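SAM-dependent O-methyltransferase (Leptospira interrogans, PDB 2HNK) transfers methyl groups from S-adenosyl-L-methionine to oxygen atoms of its substrates, as a SAM-dependent O-methyltransferase with a modified Rossmann fold. Local coordinates at the interface of chains A and B. Residues are numbered along the deposited sequence; one frame, centred on the assembly and turned at random. Chains: chain A/B, SAM-dependent O-methyltransferase.

Contact 1: the interface of chains A and B. Residues chain A 51, 219-221; chain B 51, 219-221, 227.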
# COMPACT_ATOMS: atom_id res chain seq x y z
N PHE A 51 -5.03 4.35 5.35
CA PHE A 51 -4.37 3.59 4.30
C PHE A 51 -4.60 4.26 2.94
O PHE A 51 -3.67 4.43 2.15
CB PHE A 51 -4.91 2.15 4.30
CG PHE A 51 -4.28 1.25 3.27
CD1 PHE A 51 -2.90 1.08 3.20
CD2 PHE A 51 -5.08 0.54 2.39
CE1 PHE A 51 -2.33 0.22 2.27
CE2 PHE A 51 -4.51 -0.33 1.45
CZ PHE A 51 -3.13 -0.49 1.40
N VAL A 219 -4.55 -6.93 -0.69
CA VAL A 219 -4.17 -6.69 0.70
C VAL A 219 -5.31 -7.12 1.64
O VAL A 219 -6.44 -6.67 1.48
CB VAL A 219 -3.79 -5.18 0.91
CG1 VAL A 219 -3.27 -4.94 2.31
CG2 VAL A 219 -2.74 -4.73 -0.11
N PRO A 220 -5.01 -8.01 2.61
CA PRO A 220 -6.04 -8.44 3.57
C PRO A 220 -6.35 -7.42 4.67
O PRO A 220 -6.41 -7.77 5.84
CB PRO A 220 -5.47 -9.74 4.15
CG PRO A 220 -4.01 -9.65 3.96
CD PRO A 220 -3.72 -8.68 2.83
N ILE A 221 -6.56 -6.17 4.30
CA ILE A 221 -7.04 -5.17 5.24
C ILE A 221 -8.55 -5.01 5.00
O ILE A 221 -9.02 -5.16 3.86
CB ILE A 221 -6.26 -3.81 5.11
CG1 ILE A 221 -6.69 -2.81 6.20
CG2 ILE A 221 -6.38 -3.22 3.70
CD1 ILE A 221 -5.70 -1.65 6.41
N PHE B 51 3.20 -6.85 -2.71
CA PHE B 51 2.85 -5.61 -2.04
C PHE B 51 4.00 -4.61 -2.15
O PHE B 51 3.79 -3.45 -2.52
CB PHE B 51 2.48 -5.92 -0.58
CG PHE B 51 1.99 -4.73 0.20
CD1 PHE B 51 0.89 -3.98 -0.23
CD2 PHE B 51 2.60 -4.39 1.41
CE1 PHE B 51 0.43 -2.90 0.51
CE2 PHE B 51 2.14 -3.30 2.15
CZ PHE B 51 1.05 -2.56 1.70
N VAL B 219 -0.44 -1.82 8.25
CA VAL B 219 -1.20 -2.75 7.43
C VAL B 219 -1.05 -4.16 8.00
O VAL B 219 0.07 -4.63 8.18
CB VAL B 219 -0.68 -2.71 5.97
CG1 VAL B 219 -1.51 -3.61 5.06
CG2 VAL B 219 -0.66 -1.29 5.44
N PRO B 220 -2.18 -4.84 8.31
CA PRO B 220 -2.04 -6.19 8.86
C PRO B 220 -1.75 -7.26 7.80
O PRO B 220 -2.43 -8.29 7.73
CB PRO B 220 -3.38 -6.41 9.58
CG PRO B 220 -4.36 -5.57 8.81
CD PRO B 220 -3.59 -4.41 8.22
N ILE B 221 -0.74 -7.01 6.99
CA ILE B 221 -0.26 -8.01 6.05
C ILE B 221 1.00 -8.65 6.63
O ILE B 221 1.81 -7.97 7.28
CB ILE B 221 -0.05 -7.42 4.61
CG1 ILE B 221 0.24 -8.53 3.59
CG2 ILE B 221 1.04 -6.34 4.60
CD1 ILE B 221 0.43 -8.04 2.16
N LEU B 227 3.52 1.55 6.70
CA LEU B 227 3.84 2.48 5.63
C LEU B 227 4.02 3.83 6.29
O LEU B 227 3.07 4.40 6.82
CB LEU B 227 2.71 2.51 4.60
CG LEU B 227 2.40 1.15 3.95
CD1 LEU B 227 1.28 1.27 2.94
CD2 LEU B 227 3.65 0.54 3.31
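Helix 46-59, the end of strand 214-219 and the loop after it, in both chains, meet here about the two-fold axis, with strand 225-230 of chain B at the rim. A:Val219 and B:Val219 face each other across the axis and cross at about a right angle, their CG1 methyls 3.5 Å apart. In each valine CG1 stands opposite the backbone N (chi1 -175° in A:Val219), which turns this methyl to its twin while CG2 is left for the phenylalanine of the other chain. CG2 of A:Val219 sits 3.7 Å from both CD1 and CE1 of B:Phe51, beside that bond and tilted out of the ring plane, not over the ring centre. The reciprocal pair is slightly wider, with CG2 of B:Val219 3.9 Å from CE1 of A:Phe51. That ring also receives a leucine methyl: CD1 of B:Leu227 lies in the ring plane, at the edge of A:Phe51. Beside the valines, each proline ring is crossed by the isoleucine of the partner. CD of B:Pro220 is approached by CB, CG1 and CD1 of A:Ile221, whereas CD of A:Pro220 meets CG1 of B:Ile221. The contacts among the side chains here are between carbons; the pair may be the biological dimer, though the structure alone does not prove it. At the proline flank, A:Ile221 CD1 packs 3.9 Å from B:Pro220 CD.

Contact 2: the interface of chains A and B. Residues chain A 5, 183, 220; chain B 8, 13, 220-222.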
# COMPACT_ATOMS: atom_id res chain seq x y z
N ASN A 5 -0.41 -14.62 6.90
CA ASN A 5 -0.62 -13.41 7.67
C ASN A 5 -0.82 -13.71 9.15
O ASN A 5 -1.33 -14.77 9.52
CB ASN A 5 -1.81 -12.63 7.13
CG ASN A 5 -1.63 -12.23 5.69
OD1 ASN A 5 -0.96 -11.25 5.39
ND2 ASN A 5 -2.22 -12.99 4.79
N LEU A 183 -12.54 -9.46 -1.03
CA LEU A 183 -12.66 -10.75 -0.36
C LEU A 183 -14.11 -11.06 0.03
O LEU A 183 -14.45 -12.21 0.26
CB LEU A 183 -11.68 -10.88 0.82
CG LEU A 183 -10.20 -10.92 0.38
CD1 LEU A 183 -9.24 -10.93 1.56
CD2 LEU A 183 -9.91 -12.10 -0.56
N PRO A 220 -5.01 -8.01 2.61
CA PRO A 220 -6.04 -8.44 3.57
C PRO A 220 -6.35 -7.42 4.67
O PRO A 220 -6.41 -7.77 5.84
CB PRO A 220 -5.47 -9.74 4.15
CG PRO A 220 -4.01 -9.65 3.96
CD PRO A 220 -3.72 -8.68 2.83
N LEU B 8 -8.93 -14.44 8.22
CA LEU B 8 -8.32 -15.23 7.17
C LEU B 8 -8.30 -16.70 7.53
O LEU B 8 -8.03 -17.06 8.67
CB LEU B 8 -6.90 -14.75 6.86
CG LEU B 8 -6.81 -13.36 6.24
CD1 LEU B 8 -5.38 -12.87 6.31
CD2 LEU B 8 -7.30 -13.37 4.80
N GLU B 13 -6.64 -17.75 2.06
CA GLU B 13 -5.24 -17.41 1.74
C GLU B 13 -4.79 -18.03 0.42
O GLU B 13 -4.03 -17.42 -0.34
CB GLU B 13 -4.30 -17.77 2.90
CG GLU B 13 -4.50 -16.87 4.13
CD GLU B 13 -3.40 -16.98 5.17
OE1 GLU B 13 -2.83 -18.08 5.35
OE2 GLU B 13 -3.12 -15.96 5.83
N PRO B 220 -2.18 -4.84 8.31
CA PRO B 220 -2.04 -6.19 8.86
C PRO B 220 -1.75 -7.26 7.80
O PRO B 220 -2.43 -8.29 7.73
CB PRO B 220 -3.38 -6.41 9.58
CG PRO B 220 -4.36 -5.57 8.81
CD PRO B 220 -3.59 -4.41 8.22
N ILE B 221 -0.74 -7.01 6.99
CA ILE B 221 -0.26 -8.01 6.05
C ILE B 221 1.00 -8.65 6.63
O ILE B 221 1.81 -7.97 7.28
CB ILE B 221 -0.05 -7.42 4.61
CG1 ILE B 221 0.24 -8.53 3.59
CG2 ILE B 221 1.04 -6.34 4.60
CD1 ILE B 221 0.43 -8.04 2.16
N ALA B 222 1.16 -9.95 6.40
CA ALA B 222 2.27 -10.72 6.96
C ALA B 222 2.34 -10.56 8.48
O ALA B 222 1.37 -10.87 9.17
CB ALA B 222 3.59 -10.35 6.28
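A:Asn5, in the N-terminal segment of chain A, reaches chain B with both ends of its side-chain amide and with its backbone N. Its carbonyl OD1 accepts a 2.7 Å hydrogen bond from the backbone N of B:Ala222, the donor tilted 20° from the carbonyl plane. At the opposite end, ND2 donates to the carboxylate OE2 of B:Glu13 over 3.3 Å, coming from above the carboxylate plane. The backbone N of A:Asn5 donates to the same OE2 at 3.2 Å, on its syn side and from the same face. One carboxylate oxygen thus grips main chain and side chain together, which probably limits rotation of the amide; its plane and the carboxylate plane are 63° apart. CG of A:Asn5 lies beside its own backbone N (chi1 -60°), bringing the two donors round to one acceptor. Also in the first shell, CD1 of B:Leu8 packs 3.5 Å from ND2 of A:Asn5 and close to its CB, and faces CB of A:Pro220. Farther out, helix 10-18 positions B:Glu13 just after the segment carrying B:Leu8, so polar and apolar contacts come from one stretch of chain B. CA of B:Ile221 lies 3.4 Å from OD1 of A:Asn5, just before the B:Ala222 donor.

Contact 3: the interface of chains A and B. Residues chain A 6, 8, 220-221; chain B 5, 183, 220.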
# COMPACT_ATOMS: atom_id res chain seq x y z
N ILE A 6 -0.40 -12.76 9.97
CA ILE A 6 -0.69 -12.75 11.38
C ILE A 6 -2.19 -12.93 11.63
O ILE A 6 -3.03 -12.37 10.90
CB ILE A 6 -0.17 -11.43 12.03
CG1 ILE A 6 -0.33 -11.45 13.55
CG2 ILE A 6 -0.82 -10.20 11.37
CD1 ILE A 6 0.58 -10.49 14.29
N LEU A 8 -5.21 -11.87 13.60
CA LEU A 8 -5.58 -10.70 14.36
C LEU A 8 -6.53 -11.05 15.48
O LEU A 8 -7.35 -11.95 15.35
CB LEU A 8 -6.19 -9.63 13.46
CG LEU A 8 -5.22 -8.95 12.49
CD1 LEU A 8 -5.98 -7.98 11.62
CD2 LEU A 8 -4.10 -8.23 13.23
N PRO A 220 -5.01 -8.01 2.61
CA PRO A 220 -6.04 -8.44 3.57
C PRO A 220 -6.35 -7.42 4.67
O PRO A 220 -6.41 -7.77 5.84
CB PRO A 220 -5.47 -9.74 4.15
CG PRO A 220 -4.01 -9.65 3.96
CD PRO A 220 -3.72 -8.68 2.83
N ILE A 221 -6.56 -6.17 4.30
CA ILE A 221 -7.04 -5.17 5.24
C ILE A 221 -8.55 -5.01 5.00
O ILE A 221 -9.02 -5.16 3.86
CB ILE A 221 -6.26 -3.81 5.11
CG1 ILE A 221 -6.69 -2.81 6.20
CG2 ILE A 221 -6.38 -3.22 3.70
CD1 ILE A 221 -5.70 -1.65 6.41
N ASN B 5 -10.89 -6.21 10.47
CA ASN B 5 -10.33 -6.91 9.33
C ASN B 5 -10.88 -8.31 9.22
O ASN B 5 -11.15 -8.97 10.23
CB ASN B 5 -8.80 -6.96 9.43
CG ASN B 5 -8.19 -5.58 9.54
OD1 ASN B 5 -8.04 -4.88 8.55
ND2 ASN B 5 -7.84 -5.19 10.77
N LEU B 183 4.24 -5.99 14.05
CA LEU B 183 3.32 -6.63 15.00
C LEU B 183 3.99 -7.75 15.80
O LEU B 183 3.46 -8.18 16.82
CB LEU B 183 2.04 -7.11 14.30
CG LEU B 183 1.15 -5.98 13.74
CD1 LEU B 183 -0.04 -6.53 13.00
CD2 LEU B 183 0.70 -5.02 14.85
N PRO B 220 -2.18 -4.84 8.31
CA PRO B 220 -2.04 -6.19 8.86
C PRO B 220 -1.75 -7.26 7.80
O PRO B 220 -2.43 -8.29 7.73
CB PRO B 220 -3.38 -6.41 9.58
CG PRO B 220 -4.36 -5.57 8.81
CD PRO B 220 -3.59 -4.41 8.22
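A:Leu8 presents its CD1 methyl to the ring of B:Pro220, 3.7 Å from CB and near CG, while its CD2 lies 4.1 Å from the same CB; the two side chains meet at a slant. This apolar packing sets the N-terminal segment of chain A against two loops of chain B. With CG placed beside the backbone N of A:Leu8 (chi1 -70°) and the chain extended beyond it (chi2 177°), CD1 reaches into the angle between B:Pro220 and B:Asn5. A separate pair lies farther along: CD1 of A:Ile6 approaches CB of B:Leu183 at 3.7 Å, the two side chains running nearly perpendicular. The branch methyl CG2 of A:Ile6 faces CD1 of B:Leu183 more loosely.

Contacts between polar and apolar groups centre on the amide of B:Asn5. Its ND2 lies 3.5 Å from CD1 of A:Leu8, and its carbonyl OD1 is 3.4 Å from CG1 of A:Ile221. Chain A therefore places carbon beside both ends of this amide, a leucine methyl at the nitrogen and an isoleucine methylene at the oxygen. For the protein, the site packs the N-terminal segment of one chain against the proline loop of the other and, if the dimer is biological, probably helps to hold it together.

Contact 1 lies on the two-fold axis, its C-alpha centre about 8 Å from that of contact 2 and 7 Å from that of contact 3; contacts 2 and 3 are about 5 Å apart. A:Pro220 and B:Pro220 belong to all three, B:Ile221 links contacts 1 and 2, and A:Ile221 links contacts 1 and 3. Contacts 2 and 3 are largely twins with the chains exchanged. The proline loops thus connect the apolar centre to the N-terminal segments that each chain lays against the other, giving one continuous seam that would link the packing at the axis to those segments if the dimer persists in solution.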